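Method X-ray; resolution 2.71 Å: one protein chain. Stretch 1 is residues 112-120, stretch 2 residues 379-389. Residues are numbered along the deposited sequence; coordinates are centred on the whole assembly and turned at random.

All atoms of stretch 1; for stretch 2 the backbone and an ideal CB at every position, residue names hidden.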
ATOM      1  N   VAL A 112       7.998   8.875  -8.211  1.00 29.30           N
ATOM      2  CA  VAL A 112       6.602   8.798  -8.678  1.00 28.98           C
ATOM      3  C   VAL A 112       5.587   8.608  -7.538  1.00 28.70           C
ATOM      4  O   VAL A 112       5.916   8.154  -6.474  1.00 28.84           O
ATOM      5  CB  VAL A 112       6.396   7.660  -9.784  1.00 29.48           C
ATOM      6  CG1 VAL A 112       7.272   7.917 -11.063  1.00 27.31           C
ATOM      7  CG2 VAL A 112       6.615   6.228  -9.206  1.00 27.57           C
ATOM      8  N   ILE A 113       4.333   8.937  -7.782  1.00 28.72           N
ATOM      9  CA  ILE A 113       3.259   8.770  -6.783  1.00 28.09           C
ATOM     10  C   ILE A 113       3.024   7.286  -6.438  1.00 27.38           C
ATOM     11  O   ILE A 113       3.359   6.399  -7.217  1.00 26.50           O
ATOM     12  CB  ILE A 113       1.890   9.454  -7.257  1.00 28.32           C
ATOM     13  CG1 ILE A 113       1.012   9.850  -6.089  1.00 29.14           C
ATOM     14  CG2 ILE A 113       1.079   8.565  -8.232  1.00 27.00           C
ATOM     15  CD1 ILE A 113       1.210  11.291  -5.566  1.00 33.55           C
ATOM     16  N   GLY A 114       2.467   7.045  -5.243  1.00 26.95           N
ATOM     17  CA  GLY A 114       1.767   5.798  -4.909  1.00 25.85           C
ATOM     18  C   GLY A 114       2.309   5.216  -3.636  1.00 25.66           C
ATOM     19  O   GLY A 114       3.455   5.432  -3.320  1.00 25.38           O
ATOM     20  N   GLY A 115       1.492   4.482  -2.897  1.00 25.24           N
ATOM     21  CA  GLY A 115       1.955   3.803  -1.676  1.00 25.30           C
ATOM     22  C   GLY A 115       3.052   2.711  -1.721  1.00 25.06           C
ATOM     23  O   GLY A 115       3.582   2.303  -0.683  1.00 23.32           O
ATOM     24  N   GLN A 116       3.367   2.261  -2.935  1.00 25.19           N
ATOM     25  CA  GLN A 116       4.446   1.345  -3.203  1.00 25.40           C
ATOM     26  C   GLN A 116       5.825   2.007  -3.086  1.00 25.42           C
ATOM     27  O   GLN A 116       6.814   1.310  -2.838  1.00 24.92           O
ATOM     28  CB  GLN A 116       4.265   0.678  -4.588  1.00 25.37           C
ATOM     29  CG  GLN A 116       4.813   1.465  -5.806  1.00 25.53           C
ATOM     30  CD  GLN A 116       4.007   2.729  -6.145  1.00 25.61           C
ATOM     31  OE1 GLN A 116       2.797   2.819  -5.903  1.00 25.74           O
ATOM     32  NE2 GLN A 116       4.679   3.695  -6.745  1.00 24.85           N
ATOM     33  N   SER A 117       5.881   3.334  -3.239  1.00 25.24           N
ATOM     34  CA  SER A 117       7.142   4.010  -3.481  1.00 26.00           C
ATOM     35  C   SER A 117       8.224   3.903  -2.429  1.00 25.63           C
ATOM     36  O   SER A 117       9.388   3.775  -2.815  1.00 25.16           O
ATOM     37  CB  SER A 117       6.972   5.460  -3.910  1.00 26.52           C
ATOM     38  OG  SER A 117       6.324   6.237  -2.929  1.00 28.57           O
ATOM     39  N   PRO A 118       7.870   3.932  -1.116  1.00 25.37           N
ATOM     40  CA  PRO A 118       8.943   3.802  -0.111  1.00 25.26           C
ATOM     41  C   PRO A 118       9.714   2.495  -0.274  1.00 25.19           C
ATOM     42  O   PRO A 118      10.944   2.471  -0.178  1.00 24.76           O
ATOM     43  CB  PRO A 118       8.173   3.766   1.202  1.00 24.81           C
ATOM     44  CG  PRO A 118       6.901   4.332   0.896  1.00 24.37           C
ATOM     45  CD  PRO A 118       6.558   4.032  -0.472  1.00 24.61           C
ATOM     46  N   GLN A 119       8.983   1.418  -0.527  1.00 24.85           N
ATOM     47  CA  GLN A 119       9.600   0.112  -0.621  1.00 25.36           C
ATOM     48  C   GLN A 119      10.246  -0.129  -1.992  1.00 25.26           C
ATOM     49  O   GLN A 119      11.319  -0.715  -2.063  1.00 24.68           O
ATOM     50  CB  GLN A 119       8.632  -1.002  -0.165  1.00 25.32           C
ATOM     51  CG  GLN A 119       9.168  -2.343  -0.237  1.00 24.34           C
ATOM     52  CD  GLN A 119      10.248  -2.552   0.697  1.00 25.30           C
ATOM     53  OE1 GLN A 119      11.390  -2.641   0.299  1.00 28.11           O
ATOM     54  NE2 GLN A 119       9.929  -2.645   1.960  1.00 26.04           N
ATOM     55  N   HIS A 120       9.617   0.369  -3.058  1.00 25.88           N
ATOM     56  CA  HIS A 120      10.246   0.415  -4.386  1.00 26.90           C
ATOM     57  C   HIS A 120      11.617   1.142  -4.352  1.00 27.35           C
ATOM     58  O   HIS A 120      12.607   0.686  -4.933  1.00 27.00           O
ATOM     59  CB  HIS A 120       9.282   1.035  -5.410  1.00 26.71           C
ATOM     60  CG  HIS A 120       9.640   0.781  -6.849  1.00 28.88           C
ATOM     61  ND1 HIS A 120      10.581   1.528  -7.543  1.00 30.84           N
ATOM     62  CD2 HIS A 120       9.127  -0.094  -7.746  1.00 30.86           C
ATOM     63  CE1 HIS A 120      10.654   1.096  -8.792  1.00 31.77           C
ATOM     64  NE2 HIS A 120       9.789   0.106  -8.940  1.00 32.39           N
ATOM     65  N   UNK A 379      -2.558   9.997   4.449  1.00 45.22           N
ATOM     66  CA  UNK A 379      -3.246   9.925   3.169  1.00 46.01           C
ATOM     67  C   UNK A 379      -3.005   8.638   2.438  1.00 45.18           C
ATOM     68  O   UNK A 379      -3.798   8.262   1.596  1.00 45.14           O
ATOM     69  CB  UNK A 379      -2.822  11.095   2.279  1.00 46.01           C
ATOM     70  N   UNK A 380      -1.903   7.980   2.738  1.00 44.19           N
ATOM     71  CA  UNK A 380      -1.594   6.740   2.085  1.00 43.12           C
ATOM     72  C   UNK A 380      -0.301   6.661   1.311  1.00 41.96           C
ATOM     73  O   UNK A 380       0.214   5.567   1.092  1.00 42.02           O
ATOM     74  CB  UNK A 380      -2.743   6.403   1.133  1.00 43.12           C
ATOM     75  N   UNK A 381       0.239   7.802   0.925  1.00 40.76           N
ATOM     76  CA  UNK A 381       1.411   7.800   0.090  1.00 39.77           C
ATOM     77  C   UNK A 381       2.760   7.403   0.732  1.00 38.30           C
ATOM     78  O   UNK A 381       3.537   6.630   0.160  1.00 37.43           O
ATOM     79  CB  UNK A 381       1.551   9.204  -0.502  1.00 39.77           C
ATOM     80  N   UNK A 382       3.028   7.942   1.911  1.00 36.88           N
ATOM     81  CA  UNK A 382       4.269   7.684   2.615  1.00 35.41           C
ATOM     82  C   UNK A 382       4.137   6.685   3.782  1.00 34.66           C
ATOM     83  O   UNK A 382       5.039   6.513   4.571  1.00 34.07           O
ATOM     84  CB  UNK A 382       4.825   9.009   3.140  1.00 35.41           C
ATOM     85  N   UNK A 383       3.011   6.007   3.864  1.00 34.63           N
ATOM     86  CA  UNK A 383       2.763   5.074   4.949  1.00 34.56           C
ATOM     87  C   UNK A 383       3.805   3.970   5.122  1.00 33.99           C
ATOM     88  O   UNK A 383       4.274   3.745   6.222  1.00 33.98           O
ATOM     89  CB  UNK A 383       1.393   4.428   4.736  1.00 34.56           C
ATOM     90  N   UNK A 384       4.164   3.276   4.051  1.00 33.29           N
ATOM     91  CA  UNK A 384       5.106   2.154   4.154  1.00 32.37           C
ATOM     92  C   UNK A 384       6.499   2.515   4.641  1.00 31.85           C
ATOM     93  O   UNK A 384       7.296   1.652   4.921  1.00 32.12           O
ATOM     94  CB  UNK A 384       5.233   1.479   2.787  1.00 32.37           C
ATOM     95  N   UNK A 385       6.831   3.774   4.751  1.00 31.61           N
ATOM     96  CA  UNK A 385       8.141   4.067   5.253  1.00 31.73           C
ATOM     97  C   UNK A 385       8.198   3.984   6.760  1.00 30.13           C
ATOM     98  O   UNK A 385       9.253   3.738   7.334  1.00 29.55           O
ATOM     99  CB  UNK A 385       8.586   5.453   4.782  1.00 31.73           C
ATOM    100  N   UNK A 386       7.058   4.239   7.381  1.00 28.71           N
ATOM    101  CA  UNK A 386       6.835   3.954   8.771  1.00 27.69           C
ATOM    102  C   UNK A 386       6.873   2.425   9.079  1.00 26.38           C
ATOM    103  O   UNK A 386       7.417   2.007  10.079  1.00 24.37           O
ATOM    104  CB  UNK A 386       5.491   4.552   9.192  1.00 27.69           C
ATOM    105  N   UNK A 387       6.273   1.640   8.188  1.00 25.74           N
ATOM    106  CA  UNK A 387       6.368   0.199   8.158  1.00 25.68           C
ATOM    107  C   UNK A 387       7.788  -0.326   8.153  1.00 25.64           C
ATOM    108  O   UNK A 387       8.152  -1.137   8.998  1.00 24.72           O
ATOM    109  CB  UNK A 387       5.628  -0.333   6.929  1.00 25.68           C
ATOM    110  N   UNK A 388       8.577   0.156   7.200  1.00 25.35           N
ATOM    111  CA  UNK A 388       9.989  -0.149   7.118  1.00 25.89           C
ATOM    112  C   UNK A 388      10.749   0.234   8.386  1.00 26.94           C
ATOM    113  O   UNK A 388      11.584  -0.535   8.876  1.00 27.17           O
ATOM    114  CB  UNK A 388      10.600   0.565   5.911  1.00 25.89           C
ATOM    115  N   UNK A 389      10.482   1.418   8.911  1.00 27.79           N
ATOM    116  CA  UNK A 389      11.136   1.832  10.131  1.00 28.91           C
ATOM    117  C   UNK A 389      10.790   0.881  11.288  1.00 29.75           C
ATOM    118  O   UNK A 389      11.677   0.442  11.974  1.00 29.58           O
ATOM    119  CB  UNK A 389      10.739   3.268  10.477  1.00 28.91           C
TER

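Stretch 1 turns tightly from Gly114 to Ser117, a type I beta turn closed by Ser117 N to Gly114 O at 3.2 Å, and then enters a helix whose Pro118 presents its ring to stretch 2. The partner must therefore satisfy two different surfaces, a polar turn and a small apolar knob.

Position 379 lies out of reach of stretch 1, which sets no condition there; it is Leu379.

Position 380 has phi/psi of 121/-21, where any CB would be jammed against the carbonyl O of the residue before. The backbone alone calls for glycine, and Gly380 is found. Its O lies 3.7 Å from Gly115 CA, an approach helped by the bare alpha carbon opposite: an ideal CB on Gly115 would sit only 3.3 Å from Gly380 O.

At position 381 the CA-to-CB bond points sideways, and the ideal CB is 5.1 Å from Gly114 O and 5.5 Å from Ile113 CD1. A side chain of moderate length can reach the turn, where the backbone N of Gly114 is a donor to be met. Asparagine, aspartate or glutamine would all be reasonable, and a slim apolar chain could instead lie along Ile113. The deposited residue is Asn381, whose end comes nearer than its first bond suggests and which is covered by stretch 1 over 92 Å², the largest share of any residue here. Its backbone helps too, with Asn381 O 3.7 Å from Gly115 CA.

Position 382 points away and asks little of this surface. Asn382 fills it, its OD1 no closer than 4.5 Å to Pro118 CG. Position 383 points sideways with no contact, so stretch 1 leaves the choice free; it is Tyr383.

Position 384 points toward stretch 1, and its ideal CB is already 3.8 Å from Pro118 CG and 3.9 Å from Gly115 O. At that range a small residue such as alanine, serine or glycine fits most easily. Ser384 packs its CB 3.9 Å from Pro118 CG.

At 385 the bond runs sideways, but the ideal CB lies 4.0 Å from Pro118 CB, so an aliphatic beginning suits the proline and the remainder is less constrained. Met385, modelled as selenomethionine, makes that apolar contact, CB to Pro118 CB at 4.0 Å, while its own N sits 3.8 Å from the same Pro118 CB.

Positions 386 and 387 are out of reach of stretch 1 and take His386 and Gly387.

Position 388, one helical turn on from 384, points toward stretch 1 with room before it: the nearest atom to its ideal CB is Gln119 NE2 at 5.1 Å. That gap suits leucine, isoleucine or methionine, long enough to reach Pro118 and Gln119. Ile388 spans it, placing CD1 3.5 Å from Gln119 NE2 and 4.4 Å from Pro118 CB.

Position 389 is out of reach again and is Ala389. Direction matters as much as distance: a small residue sits where the CA-to-CB bond points toward Pro118 at close range, a long one is accommodated where the bond runs sideways past it, and an aliphatic one bridges the wider gap at 388.

Stretch 2, residues 379-389: LGNNYSMHGIA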
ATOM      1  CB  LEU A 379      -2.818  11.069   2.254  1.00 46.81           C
ATOM      2  CG  LEU A 379      -3.202  12.472   2.762  1.00 49.38           C
ATOM      3  CD1 LEU A 379      -2.601  13.590   1.847  1.00 51.37           C
ATOM      4  CD2 LEU A 379      -4.703  12.652   3.130  1.00 48.88           C
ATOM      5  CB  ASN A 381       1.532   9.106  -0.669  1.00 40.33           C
ATOM      6  CG  ASN A 381       2.052   8.879  -2.048  1.00 41.95           C
ATOM      7  OD1 ASN A 381       3.256   9.027  -2.307  1.00 42.55           O
ATOM      8  ND2 ASN A 381       1.162   8.441  -2.944  1.00 42.25           N
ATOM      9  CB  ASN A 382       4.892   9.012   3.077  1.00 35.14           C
ATOM     10  CG  ASN A 382       6.343   8.875   3.353  1.00 33.97           C
ATOM     11  OD1 ASN A 382       7.101   8.502   2.470  1.00 31.35           O
ATOM     12  ND2 ASN A 382       6.743   9.113   4.586  1.00 31.45           N
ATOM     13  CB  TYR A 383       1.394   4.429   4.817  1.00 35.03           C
ATOM     14  CG  TYR A 383       1.275   3.263   5.770  1.00 38.19           C
ATOM     15  CD1 TYR A 383       0.958   3.477   7.123  1.00 39.00           C
ATOM     16  CD2 TYR A 383       1.542   1.952   5.346  1.00 39.87           C
ATOM     17  CE1 TYR A 383       0.886   2.454   7.984  1.00 41.68           C
ATOM     18  CE2 TYR A 383       1.468   0.913   6.235  1.00 41.84           C
ATOM     19  CZ  TYR A 383       1.143   1.176   7.549  1.00 43.39           C
ATOM     20  OH  TYR A 383       1.043   0.156   8.448  1.00 46.39           O
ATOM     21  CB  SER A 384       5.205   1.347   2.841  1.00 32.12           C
ATOM     22  OG  SER A 384       4.232   0.320   2.776  1.00 32.06           O
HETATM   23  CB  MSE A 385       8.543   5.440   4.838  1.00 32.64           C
HETATM   24  CG  MSE A 385       9.966   5.684   5.118  1.00 37.69           C
HETATM   25 SE   MSE A 385      10.520   6.859   3.820  1.00 48.43          SE
HETATM   26  CE  MSE A 385       9.433   8.391   4.182  1.00 50.44           C
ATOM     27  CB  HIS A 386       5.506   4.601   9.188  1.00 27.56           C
ATOM     28  CG  HIS A 386       5.550   6.095   9.146  1.00 28.22           C
ATOM     29  ND1 HIS A 386       6.137   6.843  10.143  1.00 27.50           N
ATOM     30  CD2 HIS A 386       5.121   6.976   8.210  1.00 26.95           C
ATOM     31  CE1 HIS A 386       6.048   8.119   9.837  1.00 26.25           C
ATOM     32  NE2 HIS A 386       5.431   8.225   8.675  1.00 25.49           N
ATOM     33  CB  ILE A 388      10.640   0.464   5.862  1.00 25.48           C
ATOM     34  CG1 ILE A 388       9.939  -0.067   4.616  1.00 25.71           C
ATOM     35  CG2 ILE A 388      12.115   0.173   5.802  1.00 22.50           C
ATOM     36  CD1 ILE A 388      10.329   0.581   3.285  1.00 23.49           C
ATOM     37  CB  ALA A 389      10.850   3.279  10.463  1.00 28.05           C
TER
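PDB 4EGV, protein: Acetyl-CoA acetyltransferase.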